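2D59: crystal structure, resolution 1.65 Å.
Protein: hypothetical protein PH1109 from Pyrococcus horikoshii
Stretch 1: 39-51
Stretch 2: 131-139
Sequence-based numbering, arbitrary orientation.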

# COMPACT_ATOMS: atom_id res chain seq x y z
N ASN A 39 0.16 4.21 -10.48
CA ASN A 39 1.16 3.77 -11.45
C ASN A 39 2.52 4.39 -11.12
O ASN A 39 3.55 3.70 -11.10
CB ASN A 39 0.73 4.13 -12.87
CG ASN A 39 1.66 3.57 -13.93
OD1 ASN A 39 2.72 4.14 -14.21
ND2 ASN A 39 1.27 2.45 -14.52
N ILE A 40 2.52 5.70 -10.87
CA ILE A 40 3.74 6.42 -10.54
C ILE A 40 4.46 5.77 -9.36
O ILE A 40 5.67 5.50 -9.42
CB ILE A 40 3.41 7.88 -10.18
CG1 ILE A 40 2.81 8.58 -11.40
CG2 ILE A 40 4.68 8.60 -9.71
CD1 ILE A 40 2.25 9.95 -11.11
N VAL A 41 3.72 5.51 -8.28
CA VAL A 41 4.30 4.91 -7.09
C VAL A 41 4.74 3.46 -7.32
O VAL A 41 5.83 3.06 -6.90
CB VAL A 41 3.30 4.96 -5.91
CG1 VAL A 41 3.90 4.28 -4.68
CG2 VAL A 41 2.95 6.41 -5.59
N MET A 42 3.92 2.68 -8.01
CA MET A 42 4.31 1.30 -8.26
C MET A 42 5.60 1.24 -9.08
O MET A 42 6.50 0.45 -8.79
CB MET A 42 3.21 0.54 -9.00
CG MET A 42 3.54 -0.93 -9.21
SD MET A 42 2.11 -1.86 -9.82
CE MET A 42 2.91 -3.40 -10.31
N LYS A 43 5.69 2.08 -10.11
CA LYS A 43 6.87 2.10 -10.95
C LYS A 43 8.11 2.38 -10.11
O LYS A 43 9.14 1.72 -10.25
CB LYS A 43 6.71 3.16 -12.04
CG LYS A 43 7.86 3.22 -13.03
CD LYS A 43 7.60 4.27 -14.10
CE LYS A 43 8.77 4.39 -15.07
NZ LYS A 43 8.52 5.43 -16.10
N TYR A 44 7.99 3.36 -9.21
CA TYR A 44 9.09 3.75 -8.33
C TYR A 44 9.48 2.59 -7.42
O TYR A 44 10.67 2.31 -7.24
CB TYR A 44 8.67 4.97 -7.51
CG TYR A 44 9.71 5.44 -6.52
CD1 TYR A 44 9.82 4.85 -5.26
CD2 TYR A 44 10.61 6.46 -6.85
CE1 TYR A 44 10.80 5.26 -4.35
CE2 TYR A 44 11.58 6.88 -5.95
CZ TYR A 44 11.67 6.28 -4.71
OH TYR A 44 12.65 6.68 -3.82
N LEU A 45 8.49 1.93 -6.83
CA LEU A 45 8.76 0.81 -5.93
C LEU A 45 9.46 -0.33 -6.66
O LEU A 45 10.40 -0.93 -6.13
CB LEU A 45 7.46 0.31 -5.30
CG LEU A 45 6.76 1.30 -4.36
CD1 LEU A 45 5.42 0.73 -3.92
CD2 LEU A 45 7.65 1.57 -3.15
N LEU A 46 9.02 -0.65 -7.87
CA LEU A 46 9.66 -1.71 -8.63
C LEU A 46 11.11 -1.35 -8.91
O LEU A 46 12.00 -2.20 -8.82
CB LEU A 46 8.92 -1.94 -9.95
CG LEU A 46 7.54 -2.60 -9.85
CD1 LEU A 46 6.87 -2.61 -11.22
CD2 LEU A 46 7.69 -4.02 -9.33
N GLU A 47 11.34 -0.08 -9.23
CA GLU A 47 12.68 0.39 -9.53
C GLU A 47 13.57 0.43 -8.29
O GLU A 47 14.79 0.53 -8.39
CB GLU A 47 12.62 1.78 -10.18
CG GLU A 47 12.01 1.76 -11.58
CD GLU A 47 11.71 3.14 -12.12
OE1 GLU A 47 11.27 3.23 -13.28
OE2 GLU A 47 11.92 4.13 -11.39
N HIS A 48 12.95 0.31 -7.11
CA HIS A 48 13.72 0.33 -5.88
C HIS A 48 13.74 -0.99 -5.11
O HIS A 48 13.83 -1.02 -3.88
CB HIS A 48 13.27 1.49 -5.00
CG HIS A 48 13.78 2.82 -5.47
ND1 HIS A 48 13.20 3.52 -6.51
CD2 HIS A 48 14.87 3.53 -5.09
CE1 HIS A 48 13.92 4.60 -6.75
NE2 HIS A 48 14.93 4.63 -5.91
N GLY A 49 13.65 -2.09 -5.86
CA GLY A 49 13.73 -3.42 -5.28
C GLY A 49 12.56 -4.06 -4.56
O GLY A 49 12.70 -5.16 -4.03
N TYR A 50 11.41 -3.40 -4.53
CA TYR A 50 10.26 -3.97 -3.85
C TYR A 50 9.56 -5.05 -4.68
O TYR A 50 9.60 -5.03 -5.91
CB TYR A 50 9.25 -2.87 -3.51
CG TYR A 50 9.72 -1.95 -2.41
CD1 TYR A 50 10.57 -0.88 -2.68
CD2 TYR A 50 9.33 -2.17 -1.08
CE1 TYR A 50 11.03 -0.05 -1.65
CE2 TYR A 50 9.79 -1.35 -0.05
CZ TYR A 50 10.63 -0.30 -0.34
OH TYR A 50 11.09 0.51 0.68
N ASP A 51 8.97 -6.02 -3.98
CA ASP A 51 8.21 -7.09 -4.63
C ASP A 51 6.79 -6.54 -4.62
O ASP A 51 6.13 -6.54 -3.58
CB ASP A 51 8.27 -8.39 -3.81
CG ASP A 51 9.58 -9.14 -3.99
OD1 ASP A 51 9.82 -10.10 -3.22
OD2 ASP A 51 10.35 -8.80 -4.90
N ARG A 131 0.12 9.42 3.67
CA ARG A 131 1.52 9.52 3.27
C ARG A 131 1.59 8.74 1.97
O ARG A 131 0.69 7.96 1.66
CB ARG A 131 2.45 8.84 4.29
CG ARG A 131 2.39 9.34 5.72
CD ARG A 131 3.53 8.69 6.50
NE ARG A 131 3.40 8.85 7.94
CZ ARG A 131 4.23 9.56 8.70
NH1 ARG A 131 5.25 10.21 8.14
NH2 ARG A 131 4.05 9.62 10.01
N CYS A 132 2.65 8.95 1.21
CA CYS A 132 2.84 8.24 -0.05
C CYS A 132 4.10 7.39 0.08
O CYS A 132 5.14 7.88 0.51
CB CYS A 132 3.01 9.23 -1.20
SG CYS A 132 3.45 8.45 -2.76
N MET A 133 4.02 6.11 -0.28
CA MET A 133 5.19 5.23 -0.16
C MET A 133 6.40 5.77 -0.92
O MET A 133 7.52 5.66 -0.45
CB MET A 133 4.86 3.81 -0.63
CG MET A 133 3.97 3.04 0.34
SD MET A 133 4.02 1.25 0.04
CE MET A 133 5.58 0.81 0.87
N MET A 134 6.16 6.35 -2.09
CA MET A 134 7.25 6.90 -2.88
C MET A 134 7.84 8.15 -2.23
O MET A 134 9.06 8.28 -2.10
CB MET A 134 6.77 7.25 -4.29
CG MET A 134 7.82 7.99 -5.10
SD MET A 134 7.27 8.28 -6.79
CE MET A 134 6.21 9.68 -6.56
N ARG A 135 6.97 9.08 -1.84
CA ARG A 135 7.40 10.32 -1.21
C ARG A 135 8.21 10.02 0.05
O ARG A 135 9.28 10.61 0.26
CB ARG A 135 6.19 11.18 -0.85
CG ARG A 135 6.55 12.63 -0.56
CD ARG A 135 6.03 13.54 -1.67
NE ARG A 135 4.61 13.84 -1.50
CZ ARG A 135 3.85 14.44 -2.41
NH1 ARG A 135 2.57 14.67 -2.17
NH2 ARG A 135 4.37 14.78 -3.59
N GLU A 136 7.69 9.13 0.88
CA GLU A 136 8.37 8.76 2.12
C GLU A 136 9.72 8.10 1.83
O GLU A 136 10.72 8.40 2.48
CB GLU A 136 7.50 7.82 2.95
CG GLU A 136 6.24 8.45 3.52
CD GLU A 136 6.53 9.70 4.33
OE1 GLU A 136 6.53 10.80 3.74
OE2 GLU A 136 6.76 9.58 5.55
N HIS A 137 9.75 7.21 0.85
CA HIS A 137 10.99 6.54 0.51
C HIS A 137 12.02 7.55 0.05
O HIS A 137 13.17 7.55 0.50
CB HIS A 137 10.74 5.48 -0.57
CG HIS A 137 11.93 4.61 -0.84
ND1 HIS A 137 12.99 5.02 -1.62
CD2 HIS A 137 12.23 3.36 -0.42
CE1 HIS A 137 13.89 4.06 -1.67
NE2 HIS A 137 13.46 3.04 -0.95
N GLU A 138 11.61 8.44 -0.85
CA GLU A 138 12.52 9.46 -1.37
C GLU A 138 13.12 10.34 -0.28
O GLU A 138 14.33 10.54 -0.24
CB GLU A 138 11.79 10.35 -2.38
CG GLU A 138 11.60 9.72 -3.75
CD GLU A 138 10.82 10.62 -4.69
OE1 GLU A 138 10.79 10.33 -5.91
OE2 GLU A 138 10.23 11.62 -4.22
N ARG A 139 12.27 10.86 0.61
CA ARG A 139 12.76 11.75 1.66
C ARG A 139 13.44 11.07 2.84
O ARG A 139 14.28 11.68 3.50
CB ARG A 139 11.62 12.65 2.16
CG ARG A 139 10.66 11.98 3.12
CD ARG A 139 9.53 12.93 3.52
NE ARG A 139 8.70 12.33 4.56
CZ ARG A 139 9.02 12.30 5.85
NH1 ARG A 139 8.21 11.72 6.72
NH2 ARG A 139 10.15 12.87 6.27

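Helices that pack at a moderate angle often divide their contact by chemistry, with apolar side chains filling the region where the backbones come closest and polar groups meeting farther along. The hypothetical protein PH1109 offers a compact example. Helix 39-47 and helix 133-139 run in broadly the same direction, at 42°, and their axes approach to 9.6 Å. The backbones draw nearest at Val-41 and Met-134, whose CA atoms lie 5.5 Å apart.

Apolar packing is centred there. Val-41 reaches three successive residues: its CG2 lies 3.5 Å from SG of Cys-132 and 4.1 Å from CB of Met-134, while its CG1 is 4.2 Å from CB of Met-133. One turn farther on, CD1 of Leu-45 comes within 4.2 Å of SD of Met-133, the leucine starting sideways and its end coming nearer. The terminal CE of Met-134 meets CG2 of Ile-40 at 3.7 Å. Cys-132 also serves its own helix as N-cap, its SG accepting a weak hydrogen bond from N of Arg-135 at 3.7 Å.

Contacts with aromatic rings form the second group. Met-134 lies across one face of Tyr-44, with its CG 3.6 Å from the ring centroid and only 17° off the normal, a CH-pi arrangement that places a methylene against the ring's electron cloud. Its SD, 4.4 Å from the same centroid, approaches obliquely. His-137 in turn has three aromatic neighbours, Tyr-44, His-48 and Tyr-50. All three pairs are oblique, with centroids 5.0 to 5.8 Å apart and planes at 62° to 77°. CD2 of His-48 is 3.6 Å from CE1 of His-137, and OH of Tyr-50 lies 3.3 Å from CD2 of His-137, near the plane of the imidazole.

The polar component is a single hydrogen bond across the contact, 2.8 Å between OH of Tyr-44 and ND1 of His-137. The hydroxyl sits at the imidazole edge, where the nitrogen's bonding direction lies. Tyr-44 thus joins both kinds of chemistry, its ring face covered by Met-134 and its hydroxyl engaged by His-137. Within the first stretch, ND1 of His-48 donates to O of Tyr-44 at 2.9 Å, tying the imidazole back to the backbone one turn earlier, while the ring remains beside His-137.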